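Local coordinates for protein bottromycin amidohydrolase (Streptomyces purpureus, PDB 6I5S) that acts as a gatekeeper in bottromycin biosynthesis, a zinc-binding amidohydrolase specific for thiazoline-bearing substrates that probably hydrolyses an amide bond, at residues D22-A27 with S98-L103; A26-L31 with D435-L440; A32-T37 with D425-D430; G110-R115 with D420-D425; L293-P298 with L440-A445. One frame throughout, in Å; residues are numbered along the deposited sequence.

Contact 1 (D22-A27 with S98-L103); sequences DPLVAA and SSVSDL
Two helix N-termini meet here: Leu24 and Val25 from the first turn of helix 23-31 pack against Val100, the opening residue of helix 100-108. That second helix follows closely on the zinc ligands His94, in strand 84-95, and His96 just past its end. Asp22 caps the first helix, and Ser99 holds the N-cap position of the second. Asp22 OD2 accepts from Val25 N at 3.2 Å, using its anti lone pair, and weakly from Leu24 N. The same oxygen also touches Val100 CG1 at 3.7 Å as the two side chains slide past each other in opposite directions. An alanine at Asp22 would probably leave Val25 N without its capping acceptor, Leu24 N without its weaker one, and bare this side of Val100. Val100 sets CG1 between its own backbone N and carbonyl carbon (chi1 62°), and both methyls face helix 23-31. Its CG2 rests on Leu24 CB at 3.9 Å and also meets Val25 CG2, the two valine side chains crossing at about a right angle. Further along, Asp102 OD2 receives Ser98 N, while its OD1 forms a salt bridge with Arg300. Next to Val100, Leu24 CD1 lies 3.9 Å from Ser101 CA.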
# COMPACT_ATOMS: atom_id res chain seq x y z
N ASP A 22 -23.31 -9.17 2.02
CA ASP A 22 -22.68 -8.00 2.63
C ASP A 22 -23.04 -6.73 1.85
O ASP A 22 -23.03 -6.73 0.61
CB ASP A 22 -21.18 -8.20 2.66
CG ASP A 22 -20.45 -7.06 3.37
OD1 ASP A 22 -20.10 -7.18 4.56
OD2 ASP A 22 -20.20 -6.03 2.73
N PRO A 23 -23.37 -5.63 2.53
CA PRO A 23 -23.82 -4.43 1.80
C PRO A 23 -22.74 -3.77 0.97
O PRO A 23 -23.04 -3.14 -0.06
CB PRO A 23 -24.27 -3.48 2.92
CG PRO A 23 -23.93 -4.16 4.19
CD PRO A 23 -23.16 -5.37 3.96
N LEU A 24 -21.51 -3.82 1.45
CA LEU A 24 -20.40 -3.25 0.69
C LEU A 24 -20.10 -4.09 -0.55
O LEU A 24 -19.81 -3.53 -1.62
CB LEU A 24 -19.15 -3.14 1.59
CG LEU A 24 -19.12 -2.03 2.66
CD1 LEU A 24 -17.77 -2.07 3.41
CD2 LEU A 24 -19.27 -0.75 1.99
N VAL A 25 -20.15 -5.41 -0.42
CA VAL A 25 -20.00 -6.29 -1.59
C VAL A 25 -21.07 -6.00 -2.61
O VAL A 25 -20.82 -5.89 -3.82
CB VAL A 25 -20.03 -7.76 -1.16
CG1 VAL A 25 -19.96 -8.69 -2.38
CG2 VAL A 25 -18.87 -8.08 -0.25
N ALA A 26 -22.31 -5.88 -2.13
CA ALA A 26 -23.42 -5.58 -3.03
C ALA A 26 -23.17 -4.28 -3.79
O ALA A 26 -23.44 -4.19 -5.00
CB ALA A 26 -24.72 -5.50 -2.24
N ALA A 27 -22.68 -3.24 -3.09
CA ALA A 27 -22.39 -1.97 -3.76
C ALA A 27 -21.32 -2.14 -4.83
O ALA A 27 -21.47 -1.61 -5.95
CB ALA A 27 -21.99 -0.91 -2.75
N SER A 98 -7.91 -7.60 4.64
CA SER A 98 -8.57 -8.69 5.33
C SER A 98 -10.09 -8.63 5.22
O SER A 98 -10.76 -9.59 5.63
CB SER A 98 -8.20 -8.69 6.83
OG SER A 98 -6.83 -8.97 6.97
N SER A 99 -10.63 -7.56 4.67
CA SER A 99 -12.07 -7.40 4.56
C SER A 99 -12.42 -6.48 3.41
O SER A 99 -11.60 -5.70 2.90
CB SER A 99 -12.70 -6.82 5.86
OG SER A 99 -12.40 -5.48 5.96
N VAL A 100 -13.68 -6.60 2.96
CA VAL A 100 -14.17 -5.69 1.93
C VAL A 100 -14.13 -4.23 2.38
O VAL A 100 -13.99 -3.33 1.54
CB VAL A 100 -15.59 -6.12 1.51
CG1 VAL A 100 -16.54 -6.03 2.68
CG2 VAL A 100 -16.09 -5.27 0.36
N SER A 101 -14.19 -3.97 3.69
CA SER A 101 -14.00 -2.61 4.19
C SER A 101 -12.68 -2.02 3.72
O SER A 101 -12.60 -0.85 3.34
CB SER A 101 -14.10 -2.62 5.71
OG SER A 101 -13.78 -1.35 6.23
N ASP A 102 -11.60 -2.80 3.80
CA ASP A 102 -10.30 -2.34 3.32
C ASP A 102 -10.33 -2.04 1.83
O ASP A 102 -9.70 -1.07 1.38
CB ASP A 102 -9.23 -3.40 3.59
CG ASP A 102 -9.17 -3.85 5.03
OD1 ASP A 102 -9.61 -3.10 5.93
OD2 ASP A 102 -8.60 -4.95 5.32
N LEU A 103 -10.98 -2.90 1.03
CA LEU A 103 -11.00 -2.69 -0.41
C LEU A 103 -11.70 -1.38 -0.75
O LEU A 103 -11.23 -0.61 -1.61
CB LEU A 103 -11.71 -3.89 -1.08
CG LEU A 103 -10.99 -5.27 -0.98
CD1 LEU A 103 -11.90 -6.34 -1.53
CD2 LEU A 103 -9.70 -5.23 -1.74

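Contact 2 (A26-L31 with D435-L440); sequences AALERL and DRLWSL
Leu437 reaches across from helix 431-444 to meet Leu31 tip to tip, the main touch between two helices that run nearly antiparallel, at 161°. With the short axes 11.7 Å apart, the backbones stay well separated and leucine ends bridge the gap. Leu437 places CG beside its backbone N (chi1 -75°). Both of its methyls face a single carbon of the partner: CD1 stands 3.9 Å from Leu31 CD1, and CD2 lies 4.0 Å from that same atom. The CD2 branch also leans toward Leu28 CD2, at 4.3 Å, and more loosely toward the methyl of Ala27. One residue on, Trp438 turns to the far side of its helix, where its rings meet His109 and Trp452 edge-to-face. Not quite a turn after Leu437, Leu440 returns to the interface. Its CG lies anti to the backbone N (chi1 -178°), and CD2 comes to rest 4.0 Å from Ala27 CB. No hydrogen bond crosses, so the contact is wholly apolar. Around it, helix 100-108 sends Val100 and Val104 against Leu28 and Val108 against Leu437, while Leu429 of strand 427-430 packs on both Leu31 and Leu437.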
# COMPACT_ATOMS: atom_id res chain seq x y z
N ALA A 26 -22.31 -5.88 -2.13
CA ALA A 26 -23.42 -5.58 -3.03
C ALA A 26 -23.17 -4.28 -3.79
O ALA A 26 -23.44 -4.19 -5.00
CB ALA A 26 -24.72 -5.50 -2.24
N ALA A 27 -22.68 -3.24 -3.09
CA ALA A 27 -22.39 -1.97 -3.76
C ALA A 27 -21.32 -2.14 -4.83
O ALA A 27 -21.47 -1.61 -5.95
CB ALA A 27 -21.99 -0.91 -2.75
N LEU A 28 -20.25 -2.89 -4.53
CA LEU A 28 -19.14 -3.06 -5.48
C LEU A 28 -19.60 -3.92 -6.66
O LEU A 28 -19.20 -3.67 -7.81
CB LEU A 28 -17.92 -3.67 -4.79
CG LEU A 28 -17.32 -2.89 -3.62
CD1 LEU A 28 -16.19 -3.66 -3.09
CD2 LEU A 28 -16.82 -1.58 -4.12
N GLU A 29 -20.50 -4.86 -6.42
CA GLU A 29 -21.09 -5.65 -7.53
C GLU A 29 -21.94 -4.79 -8.45
O GLU A 29 -21.84 -4.90 -9.67
CB GLU A 29 -21.91 -6.80 -6.97
CG GLU A 29 -21.04 -7.86 -6.34
CD GLU A 29 -21.81 -9.13 -5.91
OE1 GLU A 29 -23.06 -9.13 -5.93
OE2 GLU A 29 -21.16 -10.13 -5.56
N ARG A 30 -22.77 -3.89 -7.87
CA ARG A 30 -23.61 -3.01 -8.69
C ARG A 30 -22.76 -2.09 -9.54
O ARG A 30 -23.06 -1.87 -10.72
CB ARG A 30 -24.54 -2.17 -7.82
CG ARG A 30 -25.74 -2.94 -7.25
CD ARG A 30 -26.80 -1.99 -6.58
NE ARG A 30 -26.19 -1.10 -5.59
CZ ARG A 30 -26.06 -1.37 -4.29
NH1 ARG A 30 -26.52 -2.51 -3.81
NH2 ARG A 30 -25.46 -0.51 -3.48
N LEU A 31 -21.70 -1.53 -8.95
CA LEU A 31 -20.81 -0.64 -9.69
C LEU A 31 -20.13 -1.34 -10.85
O LEU A 31 -19.79 -0.68 -11.84
CB LEU A 31 -19.77 -0.02 -8.72
CG LEU A 31 -20.43 0.95 -7.73
CD1 LEU A 31 -19.46 1.23 -6.56
CD2 LEU A 31 -20.85 2.28 -8.38
N ASP A 435 -18.08 9.64 -2.19
CA ASP A 435 -18.68 10.00 -0.92
C ASP A 435 -19.57 8.88 -0.40
O ASP A 435 -19.59 8.60 0.81
CB ASP A 435 -19.53 11.26 -1.08
CG ASP A 435 -18.73 12.51 -1.33
OD1 ASP A 435 -17.52 12.56 -1.15
OD2 ASP A 435 -19.39 13.54 -1.70
N ARG A 436 -20.39 8.30 -1.29
CA ARG A 436 -21.35 7.29 -0.86
C ARG A 436 -20.63 6.01 -0.41
O ARG A 436 -21.03 5.38 0.58
CB ARG A 436 -22.31 7.00 -2.02
CG ARG A 436 -23.43 6.02 -1.74
CD ARG A 436 -24.42 5.96 -2.92
NE ARG A 436 -24.97 7.28 -3.25
CZ ARG A 436 -24.79 7.93 -4.40
NH1 ARG A 436 -24.08 7.40 -5.40
NH2 ARG A 436 -25.35 9.12 -4.57
N LEU A 437 -19.60 5.59 -1.14
CA LEU A 437 -18.83 4.41 -0.74
C LEU A 437 -18.15 4.62 0.59
O LEU A 437 -18.19 3.76 1.47
CB LEU A 437 -17.78 4.05 -1.81
CG LEU A 437 -18.29 3.38 -3.10
CD1 LEU A 437 -17.20 3.28 -4.18
CD2 LEU A 437 -18.73 2.02 -2.73
N TRP A 438 -17.55 5.77 0.79
CA TRP A 438 -16.90 6.03 2.07
C TRP A 438 -17.94 6.06 3.19
O TRP A 438 -17.77 5.42 4.24
CB TRP A 438 -16.09 7.33 1.99
CG TRP A 438 -15.26 7.66 3.20
CD1 TRP A 438 -15.38 8.76 4.00
CD2 TRP A 438 -14.16 6.89 3.76
NE1 TRP A 438 -14.45 8.74 5.01
CE2 TRP A 438 -13.68 7.61 4.89
CE3 TRP A 438 -13.52 5.69 3.42
CZ2 TRP A 438 -12.63 7.15 5.68
CZ3 TRP A 438 -12.47 5.25 4.23
CH2 TRP A 438 -12.02 6.00 5.30
N SER A 439 -19.07 6.77 2.98
CA SER A 439 -20.11 6.80 4.00
C SER A 439 -20.60 5.39 4.33
O SER A 439 -20.82 5.06 5.50
CB SER A 439 -21.26 7.72 3.54
OG SER A 439 -22.32 7.54 4.41
N LEU A 440 -20.74 4.52 3.31
CA LEU A 440 -21.22 3.17 3.59
C LEU A 440 -20.17 2.36 4.34
O LEU A 440 -20.50 1.65 5.30
CB LEU A 440 -21.54 2.47 2.28
CG LEU A 440 -22.10 1.06 2.41
CD1 LEU A 440 -23.41 1.06 3.12
CD2 LEU A 440 -22.27 0.53 1.01

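Contact 3 (A32-T37 with D425-D430); sequences ADRPRT and DGVFLD
Arg36 lays its guanidinium over Val427, with CG2 3.4 Å above the plane and over its centre, while the nitrogens bond at the rim. NH1 donates to Asp425 O at 2.9 Å from above the carbonyl plane, and makes a longer salt bridge to Asp425 OD2 at 3.5 Å. NH2 turns back on its own segment to Ala32 O, 3.1 Å away, where it meets a lone pair. An extended chain from CG to NE carries the group this far. An alanine in place of Arg36 would probably leave Asp425 O and Ala32 O without these donors and uncover Val427 CG2. At the root of the side chain, Arg36 CA makes a C-H...O contact with Gly426 O. A side chain on Gly426 would run into Arg36 CB, and at its backbone angles (phi 88°) a CB would also jam against Asp425 O. Asp425 and Gly426 form the two-residue turn between strands 421-424 and 427-430. Farther along, a water bridges the segments, donating to Pro35 O at 2.7 Å and accepting from Phe428 N at 2.9 Å. Arg34 NH1 reaches Phe428 O only weakly; its stronger partner is Asp433. Asp425 likewise has a second cation, Arg133, bound through OD1. With two arginines about it, the carboxylate is likely to stay ionised; arginine-to-carbonyl bonds, the water and packing on Val427 hold the loop to the hairpin, beside a long salt bridge.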
# COMPACT_ATOMS: atom_id res chain seq x y z
N ALA A 32 -19.95 -2.69 -10.79
CA ALA A 32 -19.23 -3.38 -11.85
C ALA A 32 -20.08 -3.52 -13.10
O ALA A 32 -19.57 -3.92 -14.15
CB ALA A 32 -18.76 -4.73 -11.33
N ASP A 33 -21.36 -3.20 -13.01
CA ASP A 33 -22.25 -3.17 -14.16
C ASP A 33 -22.18 -1.85 -14.91
O ASP A 33 -22.95 -1.62 -15.84
CB ASP A 33 -23.70 -3.44 -13.73
CG ASP A 33 -23.98 -4.90 -13.47
OD1 ASP A 33 -23.29 -5.77 -14.03
OD2 ASP A 33 -24.93 -5.16 -12.70
N ARG A 34 -21.29 -0.98 -14.54
CA ARG A 34 -21.31 0.35 -15.14
C ARG A 34 -20.56 0.34 -16.46
O ARG A 34 -19.81 -0.61 -16.75
CB ARG A 34 -20.68 1.35 -14.20
CG ARG A 34 -21.56 1.70 -13.03
CD ARG A 34 -21.22 3.04 -12.62
NE ARG A 34 -22.13 3.53 -11.60
CZ ARG A 34 -21.80 4.55 -10.81
NH1 ARG A 34 -20.66 5.18 -10.99
NH2 ARG A 34 -22.62 4.96 -9.88
N PRO A 35 -20.73 1.39 -17.27
CA PRO A 35 -19.99 1.47 -18.54
C PRO A 35 -18.49 1.50 -18.30
O PRO A 35 -18.01 2.11 -17.33
CB PRO A 35 -20.49 2.79 -19.15
CG PRO A 35 -21.77 3.05 -18.50
CD PRO A 35 -21.68 2.52 -17.12
N ARG A 36 -17.73 0.85 -19.19
CA ARG A 36 -16.26 0.91 -19.11
C ARG A 36 -15.67 1.59 -20.33
O ARG A 36 -14.47 1.43 -20.62
CB ARG A 36 -15.67 -0.49 -18.92
CG ARG A 36 -16.05 -1.08 -17.56
CD ARG A 36 -15.65 -2.53 -17.43
NE ARG A 36 -16.30 -3.11 -16.25
CZ ARG A 36 -15.74 -3.33 -15.06
NH1 ARG A 36 -14.49 -2.97 -14.80
NH2 ARG A 36 -16.51 -3.83 -14.09
N THR A 37 -16.49 2.37 -21.02
CA THR A 37 -16.10 3.10 -22.21
C THR A 37 -16.47 4.55 -22.00
O THR A 37 -17.60 4.83 -21.61
CB THR A 37 -16.78 2.51 -23.46
OG1 THR A 37 -16.20 1.22 -23.73
CG2 THR A 37 -16.58 3.47 -24.68
N ASP A 425 -10.37 0.06 -13.72
CA ASP A 425 -10.61 -0.89 -14.85
C ASP A 425 -11.76 -0.36 -15.70
O ASP A 425 -12.65 -1.12 -16.12
CB ASP A 425 -10.89 -2.31 -14.33
CG ASP A 425 -10.84 -3.37 -15.40
OD1 ASP A 425 -10.26 -3.13 -16.50
OD2 ASP A 425 -11.36 -4.50 -15.16
N GLY A 426 -11.76 0.95 -15.95
CA GLY A 426 -12.79 1.58 -16.80
C GLY A 426 -14.08 2.04 -16.15
O GLY A 426 -14.85 2.78 -16.80
N VAL A 427 -14.37 1.63 -14.93
CA VAL A 427 -15.57 2.13 -14.25
C VAL A 427 -15.23 3.47 -13.62
O VAL A 427 -14.28 3.56 -12.83
CB VAL A 427 -16.07 1.14 -13.19
CG1 VAL A 427 -17.16 1.76 -12.35
CG2 VAL A 427 -16.50 -0.17 -13.82
N PHE A 428 -16.02 4.48 -13.90
CA PHE A 428 -15.75 5.82 -13.37
C PHE A 428 -16.59 6.04 -12.12
O PHE A 428 -17.81 6.18 -12.20
CB PHE A 428 -16.07 6.91 -14.38
CG PHE A 428 -15.65 8.31 -13.92
CD1 PHE A 428 -14.31 8.62 -13.75
CD2 PHE A 428 -16.60 9.32 -13.67
CE1 PHE A 428 -13.91 9.88 -13.33
CE2 PHE A 428 -16.20 10.58 -13.24
CZ PHE A 428 -14.86 10.88 -13.10
N LEU A 429 -15.92 6.13 -10.99
CA LEU A 429 -16.54 6.51 -9.72
C LEU A 429 -16.41 8.01 -9.57
O LEU A 429 -15.30 8.51 -9.35
CB LEU A 429 -15.86 5.82 -8.54
CG LEU A 429 -15.69 4.27 -8.66
CD1 LEU A 429 -14.85 3.71 -7.55
CD2 LEU A 429 -17.09 3.62 -8.71
N ASP A 430 -17.53 8.74 -9.67
CA ASP A 430 -17.46 10.18 -9.51
C ASP A 430 -17.46 10.56 -8.03
O ASP A 430 -17.47 9.72 -7.14
CB ASP A 430 -18.59 10.90 -10.29
CG ASP A 430 -19.97 10.65 -9.75
OD1 ASP A 430 -20.15 10.29 -8.59
OD2 ASP A 430 -20.95 10.82 -10.53
O HOH W 1 -18.43 4.04 -15.44

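Contact 4 (G110-R115 with D420-D425); sequences GVTAYR and DGVLVD
Gly110 and Thr112 sit where helix 100-108 turns into strand 111-116, and Val422 and Val424 of strand 421-424 pack against that turn. Gly110 is the C-prime residue of a Schellman motif: Val111 N bonds Leu106 O and Gly110 N bonds Leu107 O, with phi at 86°. The bare alpha carbon it presents is where Val422 comes in, its CG2 resting 3.9 Å from Gly110 CA. The other branch of the valine, CG1, lies anti to the backbone N (chi1 176°) and meets Thr112 CG2 at 3.9 Å. The threonine and valine slide past each other in opposite directions. It is the methyl of Thr112, not its hydroxyl, that does the touching: beyond Val422 it also lies 4.1 Å from Leu423 O and 4.2 Å from Val424 CG2, so one carbon spans three successive residues of the strand. No hydrogen bond passes between the segments. Their short axes stand 8.2 Å apart at 43°, too far apart for strand pairing, and each has other backbone partners: Thr112 bonds Phe90 and Arg139, while Asp420 and Gly421 both face Phe404 in a classic beta bulge. Val424 also touches Leu107 of the helix. Strand 84-95, helix 100-108 and the parallel strand 111-116 make a beta-alpha-beta crossover, consistent with the barrel of the amidohydrolase superfamily; strand 421-424 packs by side chains against its beginning, in the same mixed sheet.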
# COMPACT_ATOMS: atom_id res chain seq x y z
N GLY A 110 -8.20 6.51 -4.10
CA GLY A 110 -7.49 6.48 -5.37
C GLY A 110 -6.55 5.32 -5.53
O GLY A 110 -5.77 5.28 -6.49
N VAL A 111 -6.57 4.39 -4.59
CA VAL A 111 -5.68 3.22 -4.62
C VAL A 111 -6.39 2.12 -5.41
O VAL A 111 -7.38 1.54 -4.94
CB VAL A 111 -5.34 2.75 -3.22
CG1 VAL A 111 -4.44 1.50 -3.32
CG2 VAL A 111 -4.62 3.81 -2.41
N THR A 112 -5.86 1.84 -6.59
CA THR A 112 -6.45 0.90 -7.50
C THR A 112 -5.70 -0.43 -7.59
O THR A 112 -6.11 -1.30 -8.36
CB THR A 112 -6.57 1.51 -8.92
OG1 THR A 112 -5.30 1.94 -9.39
CG2 THR A 112 -7.50 2.73 -8.93
N ALA A 113 -4.59 -0.56 -6.85
CA ALA A 113 -3.84 -1.80 -6.76
C ALA A 113 -3.10 -1.81 -5.41
O ALA A 113 -2.93 -0.77 -4.77
CB ALA A 113 -2.84 -1.94 -7.91
N TYR A 114 -2.77 -2.99 -4.94
CA TYR A 114 -2.02 -3.10 -3.69
C TYR A 114 -1.18 -4.38 -3.74
O TYR A 114 -1.57 -5.37 -4.39
CB TYR A 114 -2.96 -3.09 -2.48
CG TYR A 114 -3.97 -4.26 -2.42
CD1 TYR A 114 -3.73 -5.40 -1.64
CD2 TYR A 114 -5.17 -4.20 -3.12
CE1 TYR A 114 -4.63 -6.47 -1.62
CE2 TYR A 114 -6.11 -5.26 -3.09
CZ TYR A 114 -5.85 -6.37 -2.32
OH TYR A 114 -6.73 -7.38 -2.28
N ARG A 115 -0.06 -4.35 -3.02
CA ARG A 115 0.71 -5.56 -2.69
C ARG A 115 0.19 -6.09 -1.37
O ARG A 115 0.24 -5.43 -0.32
CB ARG A 115 2.21 -5.30 -2.63
CG ARG A 115 2.79 -4.81 -3.93
CD ARG A 115 4.34 -4.91 -3.95
NE ARG A 115 4.96 -4.27 -2.77
CZ ARG A 115 6.23 -4.37 -2.41
NH1 ARG A 115 6.69 -3.77 -1.32
NH2 ARG A 115 7.13 -5.07 -3.14
N ASP A 420 -11.77 13.83 -7.17
CA ASP A 420 -13.08 14.06 -7.73
C ASP A 420 -13.57 12.92 -8.63
O ASP A 420 -14.71 12.99 -9.12
CB ASP A 420 -13.06 15.38 -8.49
CG ASP A 420 -12.72 16.54 -7.58
OD1 ASP A 420 -13.41 16.66 -6.57
OD2 ASP A 420 -11.74 17.26 -7.84
N GLY A 421 -12.73 11.94 -8.89
CA GLY A 421 -13.13 10.73 -9.58
C GLY A 421 -12.04 9.70 -9.52
O GLY A 421 -10.84 10.05 -9.49
N VAL A 422 -12.43 8.44 -9.55
CA VAL A 422 -11.45 7.34 -9.63
C VAL A 422 -11.95 6.40 -10.71
O VAL A 422 -13.08 5.91 -10.62
CB VAL A 422 -11.27 6.59 -8.30
CG1 VAL A 422 -10.31 5.40 -8.46
CG2 VAL A 422 -10.75 7.50 -7.22
N LEU A 423 -11.14 6.19 -11.73
CA LEU A 423 -11.40 5.22 -12.79
C LEU A 423 -10.72 3.91 -12.46
O LEU A 423 -9.49 3.86 -12.31
CB LEU A 423 -10.86 5.75 -14.11
CG LEU A 423 -11.24 5.06 -15.40
CD1 LEU A 423 -12.73 5.13 -15.66
CD2 LEU A 423 -10.50 5.74 -16.52
N VAL A 424 -11.51 2.83 -12.36
CA VAL A 424 -11.01 1.53 -11.91
C VAL A 424 -11.37 0.54 -12.99
O VAL A 424 -12.55 0.20 -13.13
CB VAL A 424 -11.62 1.08 -10.58
CG1 VAL A 424 -10.93 -0.20 -10.10
CG2 VAL A 424 -11.63 2.14 -9.57
N ASP A 425 -10.37 0.06 -13.72
CA ASP A 425 -10.61 -0.89 -14.85
C ASP A 425 -11.76 -0.36 -15.70
O ASP A 425 -12.65 -1.12 -16.12
CB ASP A 425 -10.89 -2.31 -14.33
CG ASP A 425 -10.84 -3.37 -15.40
OD1 ASP A 425 -10.26 -3.13 -16.50
OD2 ASP A 425 -11.36 -4.50 -15.16

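Contact 5 (L293-P298 with L440-A445); sequences LQAATP and LRLSAA
Arg441 points its guanidinium end-on at the carbonyl of Ala295, the last residue of helix 290-295, and grips that one oxygen with two nitrogens. NH1 donates to Ala295 O at 2.7 Å, in the carbonyl plane and on a lone pair. NH2 reaches the same oxygen at 3.0 Å from well above that plane. Seen from the arginine, the oxygen lies close to the guanidinium plane for both bonds, though only NH1 lies in the carbonyl plane. The chi1 of Arg441 is 133°, away from the staggered positions, which suggests some strain, and the chain bends again at chi2. Leu442 CD2 lies 4.3 Å above the guanidinium plane, offset toward its rim, and also approaches Ala295 CB at 4.4 Å. A second polar link runs the opposite way. Gln294, bent at chi2 (62°), brings NE2 to Ala445 O at 2.9 Å, with the oxygen near the plane of the amide and the donor on a carbonyl lone pair. Between the two links the methyl of Ala445 lies 3.5 Å from Ala295 O. A positive group at a helix C-terminus would probably be favoured by the partial negative charge gathered there. Outside the pair, Ala296 O takes a bond from Arg301, and helix 301-313 packs on Gln294 and Ala296. Arg441 also touches Ser101 and Val104 of helix 100-108, while Leu440, one residue earlier, lies on Leu24 of helix 23-31.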
# COMPACT_ATOMS: atom_id res chain seq x y z
N LEU A 293 -11.41 3.85 16.33
CA LEU A 293 -11.70 2.50 16.81
C LEU A 293 -13.08 2.03 16.38
O LEU A 293 -13.27 0.84 16.10
CB LEU A 293 -11.60 2.46 18.33
CG LEU A 293 -10.22 2.49 18.93
CD1 LEU A 293 -10.33 2.79 20.45
CD2 LEU A 293 -9.54 1.15 18.69
N GLN A 294 -14.08 2.92 16.38
CA GLN A 294 -15.40 2.53 15.90
C GLN A 294 -15.33 2.11 14.44
O GLN A 294 -16.08 1.23 13.99
CB GLN A 294 -16.38 3.69 16.10
CG GLN A 294 -17.81 3.36 15.77
CD GLN A 294 -18.37 2.27 16.64
OE1 GLN A 294 -18.56 2.45 17.84
NE2 GLN A 294 -18.63 1.12 16.05
N ALA A 295 -14.42 2.73 13.68
CA ALA A 295 -14.32 2.47 12.25
C ALA A 295 -13.57 1.19 11.93
O ALA A 295 -13.73 0.65 10.82
CB ALA A 295 -13.65 3.65 11.56
N ALA A 296 -12.85 0.66 12.90
CA ALA A 296 -12.12 -0.58 12.74
C ALA A 296 -13.09 -1.74 12.59
O ALA A 296 -14.18 -1.73 13.17
CB ALA A 296 -11.21 -0.85 13.95
N THR A 297 -12.68 -2.74 11.84
CA THR A 297 -13.48 -3.94 11.68
C THR A 297 -13.56 -4.72 12.99
O THR A 297 -12.65 -4.66 13.81
CB THR A 297 -12.89 -4.83 10.60
OG1 THR A 297 -11.63 -5.31 11.04
CG2 THR A 297 -12.72 -4.06 9.26
N PRO A 298 -14.62 -5.50 13.18
CA PRO A 298 -14.78 -6.17 14.47
C PRO A 298 -13.60 -7.04 14.86
O PRO A 298 -13.20 -7.05 16.04
CB PRO A 298 -16.07 -6.97 14.28
CG PRO A 298 -16.77 -6.29 13.15
CD PRO A 298 -15.72 -5.82 12.25
N LEU A 440 -20.74 4.52 3.31
CA LEU A 440 -21.22 3.17 3.59
C LEU A 440 -20.17 2.36 4.34
O LEU A 440 -20.50 1.65 5.30
CB LEU A 440 -21.54 2.47 2.28
CG LEU A 440 -22.10 1.06 2.41
CD1 LEU A 440 -23.41 1.06 3.12
CD2 LEU A 440 -22.27 0.53 1.01
N ARG A 441 -18.91 2.55 3.98
CA ARG A 441 -17.81 1.88 4.69
C ARG A 441 -17.81 2.26 6.17
O ARG A 441 -17.59 1.42 7.05
CB ARG A 441 -16.46 2.25 4.02
CG ARG A 441 -15.30 2.69 4.98
CD ARG A 441 -14.78 1.54 5.59
NE ARG A 441 -13.59 1.74 6.42
CZ ARG A 441 -13.57 1.58 7.72
NH1 ARG A 441 -14.70 1.42 8.42
NH2 ARG A 441 -12.39 1.58 8.31
N LEU A 442 -18.10 3.53 6.48
CA LEU A 442 -18.13 3.97 7.88
C LEU A 442 -19.38 3.46 8.59
O LEU A 442 -19.29 2.95 9.71
CB LEU A 442 -18.06 5.50 7.97
CG LEU A 442 -16.79 6.10 7.36
CD1 LEU A 442 -16.93 7.61 7.28
CD2 LEU A 442 -15.54 5.73 8.19
N SER A 443 -20.56 3.61 7.95
CA SER A 443 -21.82 3.21 8.58
C SER A 443 -21.83 1.72 8.90
O SER A 443 -22.30 1.31 9.96
CB SER A 443 -23.03 3.53 7.67
OG SER A 443 -23.08 4.87 7.31
N ALA A 444 -21.27 0.91 8.00
CA ALA A 444 -21.23 -0.53 8.19
C ALA A 444 -20.42 -0.92 9.41
O ALA A 444 -20.71 -1.93 10.05
CB ALA A 444 -20.66 -1.21 6.95
N ALA A 445 -19.42 -0.12 9.75
CA ALA A 445 -18.62 -0.34 10.94
C ALA A 445 -19.22 0.32 12.17
O ALA A 445 -18.69 0.15 13.27
CB ALA A 445 -17.22 0.18 10.70

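Overall arrangement
Contacts 1 and 2 lie 8 Å apart between centres and share helix 23-31, which contact 1 joins to helix 100-108 and contact 2 to helix 431-444. The last of these runs on into contact 5, so three helices pack together, and Leu24 against Leu440 ties contacts 1, 2 and 5. Contact 3 follows at the loop after helix 23-31. Contact 4 lies 11 Å from it, on the adjoining strand of the hairpin, with Asp425 common to both. Contacts 3 and 5 are far apart, about 26 Å between centres. In sequence, residues 26-37 meet residues 425-440, so N- and C-terminal parts of the chain pack together, beside helix 100-108, which follows the zinc ligands His94 and His96.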